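Local coordinates for elicitor protein Hrip2 (Magnaporthe oryzae, PDB 5FID) that acts as a protein elicitor of the rice blast fungus, probably secreted and able to provoke defence responses in the host plant, at residues V93-G98 / Q102-A107; E42-S47 / L127-E132; G29-L34 / K55-T60. The protein carries 1 engineered substitution. All coordinates share one frame; numbering follows the deposited sequence.

Interaction 1: residues V93-G98 / Q102-A107; sequences VTLSPG and QDFNCA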
loop_
_atom_site.group_PDB
_atom_site.type_symbol
_atom_site.label_atom_id
_atom_site.label_comp_id
_atom_site.label_asym_id
_atom_site.label_seq_id
_atom_site.Cartn_x
_atom_site.Cartn_y
_atom_site.Cartn_z
ATOM N N VAL A 93 0.074 -15.460 11.280
ATOM C CA VAL A 93 0.677 -15.315 9.957
ATOM C C VAL A 93 1.268 -13.919 9.825
ATOM O O VAL A 93 0.610 -12.917 10.126
ATOM C CB VAL A 93 -0.342 -15.556 8.819
ATOM C CG1 VAL A 93 0.294 -15.291 7.466
ATOM C CG2 VAL A 93 -0.875 -16.989 8.868
ATOM N N THR A 94 2.523 -13.857 9.384
ATOM C CA THR A 94 3.196 -12.578 9.174
ATOM C C THR A 94 3.531 -12.427 7.703
ATOM O O THR A 94 3.745 -13.415 7.012
ATOM C CB THR A 94 4.492 -12.482 10.007
ATOM O OG1 THR A 94 5.395 -13.519 9.601
ATOM C CG2 THR A 94 4.187 -12.647 11.485
ATOM N N LEU A 95 3.564 -11.193 7.219
ATOM C CA LEU A 95 4.077 -10.922 5.882
ATOM C C LEU A 95 4.839 -9.619 5.983
ATOM O O LEU A 95 4.271 -8.589 6.351
ATOM C CB LEU A 95 2.940 -10.795 4.863
ATOM C CG LEU A 95 3.383 -10.460 3.428
ATOM C CD1 LEU A 95 4.067 -11.655 2.786
ATOM C CD2 LEU A 95 2.200 -10.001 2.570
ATOM N N SER A 96 6.129 -9.655 5.677
ATOM C CA SER A 96 6.969 -8.475 5.859
ATOM C C SER A 96 7.843 -8.220 4.634
ATOM O O SER A 96 8.347 -9.160 4.027
ATOM C CB SER A 96 7.856 -8.687 7.083
ATOM O OG SER A 96 8.846 -7.680 7.172
ATOM N N PRO A 97 8.043 -6.943 4.274
ATOM C CA PRO A 97 8.946 -6.620 3.170
ATOM C C PRO A 97 10.343 -6.312 3.686
ATOM O O PRO A 97 11.168 -5.803 2.925
ATOM C CB PRO A 97 8.343 -5.332 2.611
ATOM C CG PRO A 97 7.858 -4.632 3.861
ATOM C CD PRO A 97 7.320 -5.748 4.750
ATOM N N GLY A 98 10.606 -6.611 4.954
ATOM C CA GLY A 98 11.850 -6.197 5.573
ATOM C C GLY A 98 11.617 -4.933 6.387
ATOM O O GLY A 98 10.472 -4.509 6.584
ATOM N N GLN A 102 5.294 -0.723 6.592
ATOM C CA GLN A 102 4.182 -1.389 7.270
ATOM C C GLN A 102 4.113 -2.878 6.898
ATOM O O GLN A 102 4.252 -3.241 5.723
ATOM C CB GLN A 102 2.848 -0.683 6.971
ATOM C CG GLN A 102 1.718 -1.058 7.937
ATOM C CD GLN A 102 0.706 0.063 8.156
ATOM O OE1 GLN A 102 0.942 1.219 7.794
ATOM N NE2 GLN A 102 -0.433 -0.277 8.758
ATOM N N ASP A 103 3.928 -3.724 7.912
ATOM C CA ASP A 103 3.902 -5.179 7.751
ATOM C C ASP A 103 2.510 -5.714 8.052
ATOM O O ASP A 103 1.623 -4.978 8.491
ATOM C CB ASP A 103 4.866 -5.857 8.747
ATOM C CG ASP A 103 6.333 -5.639 8.411
ATOM O OD1 ASP A 103 6.632 -4.832 7.511
ATOM O OD2 ASP A 103 7.201 -6.258 9.071
ATOM N N PHE A 104 2.340 -7.012 7.837
ATOM C CA PHE A 104 1.211 -7.742 8.390
ATOM C C PHE A 104 1.747 -8.594 9.527
ATOM O O PHE A 104 2.710 -9.355 9.348
ATOM C CB PHE A 104 0.610 -8.687 7.350
ATOM C CG PHE A 104 -0.163 -8.003 6.256
ATOM C CD1 PHE A 104 -1.546 -7.872 6.344
ATOM C CD2 PHE A 104 0.476 -7.537 5.120
ATOM C CE1 PHE A 104 -2.273 -7.271 5.327
ATOM C CE2 PHE A 104 -0.251 -6.932 4.099
ATOM C CZ PHE A 104 -1.625 -6.800 4.207
ATOM N N ASN A 105 1.147 -8.479 10.702
ATOM C CA ASN A 105 1.409 -9.445 11.759
ATOM C C ASN A 105 0.057 -9.849 12.314
ATOM O O ASN A 105 -0.476 -9.209 13.218
ATOM C CB ASN A 105 2.321 -8.865 12.844
ATOM C CG ASN A 105 2.557 -9.838 13.988
ATOM O OD1 ASN A 105 2.192 -11.012 13.908
ATOM N ND2 ASN A 105 3.171 -9.350 15.064
ATOM N N CYS A 106 -0.501 -10.908 11.739
ATOM C CA CYS A 106 -1.876 -11.299 12.012
ATOM C C CYS A 106 -1.937 -12.368 13.088
ATOM O O CYS A 106 -1.558 -13.527 12.873
ATOM C CB CYS A 106 -2.575 -11.750 10.719
ATOM S SG CYS A 106 -2.705 -10.422 9.455
ATOM N N ALA A 107 -2.409 -11.958 14.260
ATOM C CA ALA A 107 -2.504 -12.841 15.409
ATOM C C ALA A 107 -3.494 -13.954 15.112
ATOM O O ALA A 107 -4.347 -13.806 14.227
ATOM C CB ALA A 107 -2.946 -12.039 16.638
#

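Interaction 2: residues E42-S47 / L127-E132; sequences EDFRKS and LPINVE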
loop_
_atom_site.group_PDB
_atom_site.type_symbol
_atom_site.label_atom_id
_atom_site.label_comp_id
_atom_site.label_asym_id
_atom_site.label_seq_id
_atom_site.Cartn_x
_atom_site.Cartn_y
_atom_site.Cartn_z
ATOM N N GLU A 42 10.518 -17.770 -4.775
ATOM C CA GLU A 42 10.667 -17.537 -6.210
ATOM C C GLU A 42 11.249 -16.154 -6.429
ATOM O O GLU A 42 11.068 -15.265 -5.603
ATOM C CB GLU A 42 9.316 -17.649 -6.929
ATOM C CG GLU A 42 8.326 -16.526 -6.608
ATOM C CD GLU A 42 7.083 -16.605 -7.486
ATOM O OE1 GLU A 42 6.912 -17.646 -8.170
ATOM O OE2 GLU A 42 6.280 -15.639 -7.513
ATOM N N ASP A 43 11.970 -15.974 -7.533
ATOM C CA ASP A 43 12.379 -14.636 -7.925
ATOM C C ASP A 43 11.149 -13.802 -8.213
ATOM O O ASP A 43 10.161 -14.320 -8.742
ATOM C CB ASP A 43 13.207 -14.675 -9.204
ATOM C CG ASP A 43 14.528 -15.359 -9.022
ATOM O OD1 ASP A 43 14.863 -15.743 -7.880
ATOM O OD2 ASP A 43 15.249 -15.494 -10.034
ATOM N N PHE A 44 11.219 -12.513 -7.888
ATOM C CA PHE A 44 10.159 -11.574 -8.238
ATOM C C PHE A 44 9.860 -11.621 -9.725
ATOM O O PHE A 44 10.759 -11.455 -10.565
ATOM C CB PHE A 44 10.574 -10.144 -7.892
ATOM C CG PHE A 44 9.955 -9.610 -6.634
ATOM C CD1 PHE A 44 9.638 -10.453 -5.583
ATOM C CD2 PHE A 44 9.693 -8.253 -6.508
ATOM C CE1 PHE A 44 9.072 -9.945 -4.421
ATOM C CE2 PHE A 44 9.120 -7.741 -5.356
ATOM C CZ PHE A 44 8.813 -8.588 -4.313
ATOM N N ARG A 45 8.591 -11.828 -10.053
ATOM C CA ARG A 45 8.165 -11.813 -11.436
ATOM C C ARG A 45 7.881 -10.376 -11.804
ATOM O O ARG A 45 7.281 -9.643 -11.022
ATOM C CB ARG A 45 6.932 -12.689 -11.625
ATOM C CG ARG A 45 7.225 -14.158 -11.370
ATOM C CD ARG A 45 5.959 -14.974 -11.236
ATOM N NE ARG A 45 6.286 -16.350 -10.877
ATOM C CZ ARG A 45 6.620 -17.290 -11.751
ATOM N NH1 ARG A 45 6.665 -17.010 -13.044
ATOM N NH2 ARG A 45 6.908 -18.511 -11.325
ATOM N N LYS A 46 8.348 -9.986 -12.985
ATOM C CA LYS A 46 8.270 -8.616 -13.462
ATOM C C LYS A 46 6.844 -8.084 -13.363
ATOM O O LYS A 46 6.617 -6.971 -12.885
ATOM C CB LYS A 46 8.756 -8.575 -14.913
ATOM C CG LYS A 46 8.916 -7.195 -15.514
ATOM C CD LYS A 46 9.179 -7.324 -17.010
ATOM C CE LYS A 46 8.115 -8.204 -17.659
ATOM N NZ LYS A 46 8.448 -8.627 -19.054
ATOM N N SER A 47 5.894 -8.908 -13.787
ATOM C CA SER A 47 4.477 -8.549 -13.822
ATOM C C SER A 47 3.783 -8.596 -12.466
ATOM O O SER A 47 2.642 -8.156 -12.342
ATOM C CB SER A 47 3.720 -9.489 -14.767
ATOM O OG SER A 47 3.670 -10.841 -14.267
ATOM N N LEU A 127 11.832 -0.060 -3.042
ATOM C CA LEU A 127 12.585 -1.195 -3.566
ATOM C C LEU A 127 14.060 -1.047 -3.201
ATOM O O LEU A 127 14.538 0.077 -3.001
ATOM C CB LEU A 127 12.437 -1.252 -5.091
ATOM C CG LEU A 127 11.026 -1.472 -5.631
ATOM C CD1 LEU A 127 11.007 -1.384 -7.149
ATOM C CD2 LEU A 127 10.513 -2.832 -5.160
ATOM N N PRO A 128 14.796 -2.173 -3.110
ATOM C CA PRO A 128 14.318 -3.552 -3.261
ATOM C C PRO A 128 13.802 -4.131 -1.948
ATOM O O PRO A 128 14.230 -3.719 -0.863
ATOM C CB PRO A 128 15.576 -4.308 -3.689
ATOM C CG PRO A 128 16.687 -3.574 -3.026
ATOM C CD PRO A 128 16.265 -2.111 -3.011
ATOM N N ILE A 129 12.864 -5.068 -2.056
ATOM C CA ILE A 129 12.324 -5.765 -0.903
ATOM C C ILE A 129 12.266 -7.245 -1.228
ATOM O O ILE A 129 12.250 -7.622 -2.401
ATOM C CB ILE A 129 10.899 -5.293 -0.568
ATOM C CG1 ILE A 129 9.956 -5.547 -1.744
ATOM C CG2 ILE A 129 10.893 -3.815 -0.213
ATOM C CD1 ILE A 129 8.481 -5.227 -1.443
ATOM N N ASN A 130 12.264 -8.077 -0.191
ATOM C CA ASN A 130 11.832 -9.464 -0.327
ATOM C C ASN A 130 10.468 -9.502 0.332
ATOM O O ASN A 130 10.296 -8.929 1.401
ATOM C CB ASN A 130 12.778 -10.431 0.403
ATOM C CG ASN A 130 14.081 -10.680 -0.344
ATOM O OD1 ASN A 130 14.168 -10.517 -1.561
ATOM N ND2 ASN A 130 15.098 -11.119 0.390
ATOM N N VAL A 131 9.485 -10.127 -0.305
ATOM C CA VAL A 131 8.164 -10.259 0.312
ATOM C C VAL A 131 8.126 -11.616 0.995
ATOM O O VAL A 131 8.138 -12.651 0.335
ATOM C CB VAL A 131 7.030 -10.127 -0.720
ATOM C CG1 VAL A 131 5.677 -10.379 -0.070
ATOM C CG2 VAL A 131 7.041 -8.730 -1.315
ATOM N N GLU A 132 8.099 -11.602 2.327
ATOM C CA GLU A 132 8.417 -12.786 3.109
ATOM C C GLU A 132 7.304 -13.100 4.093
ATOM O O GLU A 132 7.020 -12.312 4.999
ATOM C CB GLU A 132 9.744 -12.565 3.838
ATOM C CG GLU A 132 10.266 -13.761 4.599
ATOM C CD GLU A 132 11.690 -13.543 5.087
ATOM O OE1 GLU A 132 12.224 -12.410 4.948
ATOM O OE2 GLU A 132 12.285 -14.503 5.608
#

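Interaction 3: residues G29-L34 / K55-T60; sequences GPLTTL and KTKTLT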
loop_
_atom_site.group_PDB
_atom_site.type_symbol
_atom_site.label_atom_id
_atom_site.label_comp_id
_atom_site.label_asym_id
_atom_site.label_seq_id
_atom_site.Cartn_x
_atom_site.Cartn_y
_atom_site.Cartn_z
ATOM N N GLY A 29 3.888 -21.140 -11.514
ATOM C CA GLY A 29 5.124 -21.668 -10.969
ATOM C C GLY A 29 4.893 -23.114 -10.604
ATOM O O GLY A 29 3.762 -23.602 -10.683
ATOM N N PRO A 30 5.956 -23.815 -10.199
ATOM C CA PRO A 30 5.788 -25.202 -9.769
ATOM C C PRO A 30 4.789 -25.320 -8.616
ATOM O O PRO A 30 4.808 -24.496 -7.696
ATOM C CB PRO A 30 7.197 -25.598 -9.290
ATOM C CG PRO A 30 7.913 -24.319 -9.046
ATOM C CD PRO A 30 7.342 -23.342 -10.042
ATOM N N LEU A 31 3.915 -26.320 -8.682
ATOM C CA LEU A 31 3.061 -26.651 -7.548
ATOM C C LEU A 31 3.996 -27.183 -6.471
ATOM O O LEU A 31 4.589 -28.250 -6.629
ATOM C CB LEU A 31 2.032 -27.713 -7.942
ATOM C CG LEU A 31 1.035 -28.169 -6.871
ATOM C CD1 LEU A 31 0.461 -26.976 -6.104
ATOM C CD2 LEU A 31 -0.094 -28.976 -7.501
ATOM N N THR A 32 4.141 -26.431 -5.387
ATOM C CA THR A 32 5.195 -26.707 -4.411
ATOM C C THR A 32 4.657 -27.307 -3.120
ATOM O O THR A 32 3.802 -26.728 -2.456
ATOM C CB THR A 32 6.014 -25.436 -4.091
ATOM O OG1 THR A 32 6.530 -24.888 -5.315
ATOM C CG2 THR A 32 7.182 -25.775 -3.164
ATOM N N THR A 33 5.172 -28.471 -2.759
ATOM C CA THR A 33 4.784 -29.091 -1.503
ATOM C C THR A 33 5.785 -28.709 -0.426
ATOM O O THR A 33 6.989 -28.969 -0.564
ATOM C CB THR A 33 4.769 -30.621 -1.598
ATOM O OG1 THR A 33 3.907 -31.041 -2.669
ATOM C CG2 THR A 33 4.269 -31.201 -0.284
ATOM N N LEU A 34 5.293 -28.102 0.653
ATOM C CA LEU A 34 6.149 -27.738 1.773
ATOM C C LEU A 34 5.813 -28.601 2.980
ATOM O O LEU A 34 4.746 -28.439 3.594
ATOM C CB LEU A 34 5.961 -26.261 2.158
ATOM C CG LEU A 34 6.290 -25.158 1.155
ATOM C CD1 LEU A 34 6.081 -23.785 1.807
ATOM C CD2 LEU A 34 7.725 -25.315 0.691
ATOM N N LYS A 55 -3.778 -25.912 2.412
ATOM C CA LYS A 55 -3.405 -27.186 3.015
ATOM C C LYS A 55 -3.774 -28.371 2.124
ATOM O O LYS A 55 -3.599 -29.525 2.517
ATOM C CB LYS A 55 -4.052 -27.342 4.391
ATOM C CG LYS A 55 -3.476 -26.427 5.450
ATOM C CD LYS A 55 -4.227 -26.637 6.754
ATOM C CE LYS A 55 -3.787 -25.644 7.789
ATOM N NZ LYS A 55 -4.598 -25.784 9.028
ATOM N N THR A 56 -4.301 -28.090 0.934
ATOM C CA THR A 56 -4.552 -29.153 -0.045
ATOM C C THR A 56 -3.796 -28.912 -1.340
ATOM O O THR A 56 -3.546 -27.769 -1.733
ATOM C CB THR A 56 -6.066 -29.363 -0.355
ATOM O OG1 THR A 56 -6.640 -28.139 -0.833
ATOM C CG2 THR A 56 -6.803 -29.813 0.887
ATOM N N LYS A 57 -3.441 -30.001 -2.004
ATOM C CA LYS A 57 -2.738 -29.921 -3.273
ATOM C C LYS A 57 -3.594 -29.294 -4.367
ATOM O O LYS A 57 -3.074 -28.742 -5.333
ATOM C CB LYS A 57 -2.268 -31.312 -3.705
ATOM C CG LYS A 57 -1.048 -31.261 -4.587
ATOM C CD LYS A 57 -0.450 -32.638 -4.812
ATOM C CE LYS A 57 0.870 -32.519 -5.569
ATOM N NZ LYS A 57 1.523 -33.843 -5.790
ATOM N N THR A 58 -4.911 -29.364 -4.212
ATOM C CA THR A 58 -5.800 -28.737 -5.178
ATOM C C THR A 58 -5.951 -27.233 -4.939
ATOM O O THR A 58 -6.645 -26.560 -5.702
ATOM C CB THR A 58 -7.188 -29.393 -5.186
ATOM O OG1 THR A 58 -7.716 -29.392 -3.856
ATOM C CG2 THR A 58 -7.087 -30.826 -5.681
ATOM N N LEU A 59 -5.319 -26.729 -3.877
ATOM C CA LEU A 59 -5.308 -25.294 -3.561
ATOM C C LEU A 59 -6.713 -24.750 -3.285
ATOM O O LEU A 59 -7.044 -23.610 -3.644
ATOM C CB LEU A 59 -4.615 -24.486 -4.671
ATOM C CG LEU A 59 -3.176 -24.881 -5.012
ATOM C CD1 LEU A 59 -2.640 -24.051 -6.172
ATOM C CD2 LEU A 59 -2.292 -24.705 -3.799
ATOM N N THR A 60 -7.540 -25.567 -2.635
ATOM C CA THR A 60 -8.923 -25.184 -2.355
ATOM C C THR A 60 -8.987 -24.158 -1.227
ATOM O O THR A 60 -8.303 -24.299 -0.212
ATOM C CB THR A 60 -9.781 -26.403 -1.991
ATOM O OG1 THR A 60 -9.860 -27.271 -3.127
ATOM C CG2 THR A 60 -11.181 -25.973 -1.608
HETATM O O HOH W 1 2.960 -33.559 -2.862
#

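Interaction 1: residues V93-G98 / Q102-A107
Val93 and Leu95 pair with Cys106 and Phe104 through two rings of backbone hydrogen bonds. Val93 N gives to Cys106 O at 3.0 Å, and Cys106 N returns to Val93 O at 2.8 Å. At the next hydrogen-bonded pair, two residues on, Leu95 N reaches Phe104 O and Phe104 N reaches Leu95 O, the latter bond being nearly straight (174° at the hydrogen). Thr94 and Asn105 form the non-hydrogen-bonded pair between them; here Thr94 CA brings a C-H to Phe104 O at 3.3 Å. The strands run almost exactly antiparallel, at 176°.

Polar side chains add a bond past the last pair. With Ser96 OG anti to the backbone N (chi1 170°), the hydroxyl reaches Asp103 and donates to OD2 from above the carboxylate plane at 2.9 Å. Ser96 OG also accepts from Gly98 N at 3.0 Å, closing an ST turn, so two bonds fix its rotation. Asp103 OD1 lies against Pro97 CD at 3.0 Å, a close approach of a carboxylate oxygen to the proline ring.

Apolar contact is made on the sheet face that carries Val93, Leu95, Phe104 and Cys106. Leu95 and Phe104 run alongside each other in the same direction, and Leu95 CD2 meets Phe104 CD2 at 3.9 Å. Leu80 of strand 75-81 covers both, and Tyr123 meets the Phe104 ring. Across the other face, Thr94 CG2 touches Asn105 OD1, an oxygen that also accepts from Arg92. Cys106 SG is joined to Cys113 by a disulfide, which ties the outer strand covalently to the loop that follows. Together these features make an antiparallel beta hairpin at the margin of a mixed sheet, with strand 104-106 outermost within the chain.

Interaction 2: residues E42-S47 / L127-E132
Phe44 sends the tip of its ring to Val131: CZ lies 3.5 Å from Val131 CG2, and CE1 lies 3.9 Å from the same methyl. That methyl sits at the ring edge, in the ring plane, and the two side chains cross at about a right angle. Val131 presents CG2 by placing it anti to its carbonyl carbon, with CG1 anti to the backbone N (chi1 175°). Ile129 supplies the second approach. Ile129 O lies over one face of the ring, 4.0 Å from Phe44 CZ, while Ile129 CG1 comes within 4.1 Å of Phe44 CZ. To make that touch, CG1 stands between the backbone N and the carbonyl carbon of its own residue (chi1 60°). The Phe44 side chain is displaced from a staggered position (chi1 -102°), and its ring also stacks with that of Tyr67.

The contact is small and mainly apolar, and it joins the end of strand 39-43 to the start of strand 131-135. Both strands belong to the mixed sheet; strand 5-10 runs between them, and Phe44, just past strand 39-43, reaches over at its start, beside Gln4. Val131 also touches Ile65 and Tyr78 of the six-stranded antiparallel sheet, which places it between the two layers of a beta sandwich.

Within 42-47, away from the ring, Arg45 folds back on Glu42 in a salt bridge. Arg45 NE and NH2 grip Glu42 OE1 side-on, at 3.1 and 3.3 Å; a further bond from NE to OE2 is weak. OE1 lies nearly in the guanidinium plane, but both nitrogens approach it from the same face of the carboxylate, well above its plane. Glu42 OE2 is held by the hydroxyls of Ser20 and Tyr67, the latter also bonded to Arg45 N.

Interaction 3: residues G29-L34 / K55-T60
The flat group in the meeting of Leu31 with Lys57 is a peptide unit, not a ring: the two methyls of Leu31 straddle the plane of the Lys57 carbonyl. Leu31 CD2 stands 3.7 Å from Lys57 O, and CD1, on the opposite side of that plane, stands 4.0 Å from the same oxygen. Leu31 CG lies anti to its backbone N (chi1 -179°), which extends the isobutyl group across to the neighbouring turn.

The aliphatic part of Lys57 continues the packing. Lys57 CG meets Leu31 CD2 at 3.8 Å, and the side chains cross obliquely as the lysine runs on, extended beyond CG. Leu31 CD1 touches Leu59 CD2 at 4.2 Å, so the leucine spans two residues of the turn. Leu59 rests in addition on Gln19, Lys52 and Ser54, and Gln19 touches Leu31 too. The polar link is indirect: a water lies 2.7 Å from Thr33 OG1 and accepts a weak bond from Lys57 NZ, so the ammonium end reaches the strand through solvent.

Each side has its own internal bracing. On the Leu31 side, Thr32 OG1 donates to Pro30 O from well above the carbonyl plane. In the turn, Leu59 N bonds to Thr56 O at 3.0 Å, Thr60 N gives to Thr56 OG1 at 3.3 Å, and the Thr58 and Thr60 hydroxyls share a hydrogen bond. Leu59 takes up a positive phi of 62°, turning the chain after the bend. This is a surface contact between the residue leading into strand 32-34, with Thr33 of that strand, and a type I beta turn, from Thr56 to Leu59, within the loop connecting strands 49-54 and 63-69; strand 32-34 is outermost in the six-stranded antiparallel sheet.

Interactions 1 and 2 have centres about 16 Å apart and meet in the mixed sheet, where strands 93-96 and 131-135 are neighbours: Ser96 N probably bonds to Glu132 O, and Leu95 packs on Val131. Interaction 3 sits at the edge of the six-stranded sheet, between its outermost strand 32-34 and the loop joining strands 49-54 and 63-69. Its centre is about 22 Å from interaction 1's and about 20 Å from that of interaction 2, which it touches through Arg45 and Gly29. Along the sequence, interaction 3 closes before interaction 1 opens, while interaction 2 spans interaction 1 and alternates with interaction 3. Interaction 1 is a local hairpin; 2 and 3 join sequence-distant parts of one all-beta chain.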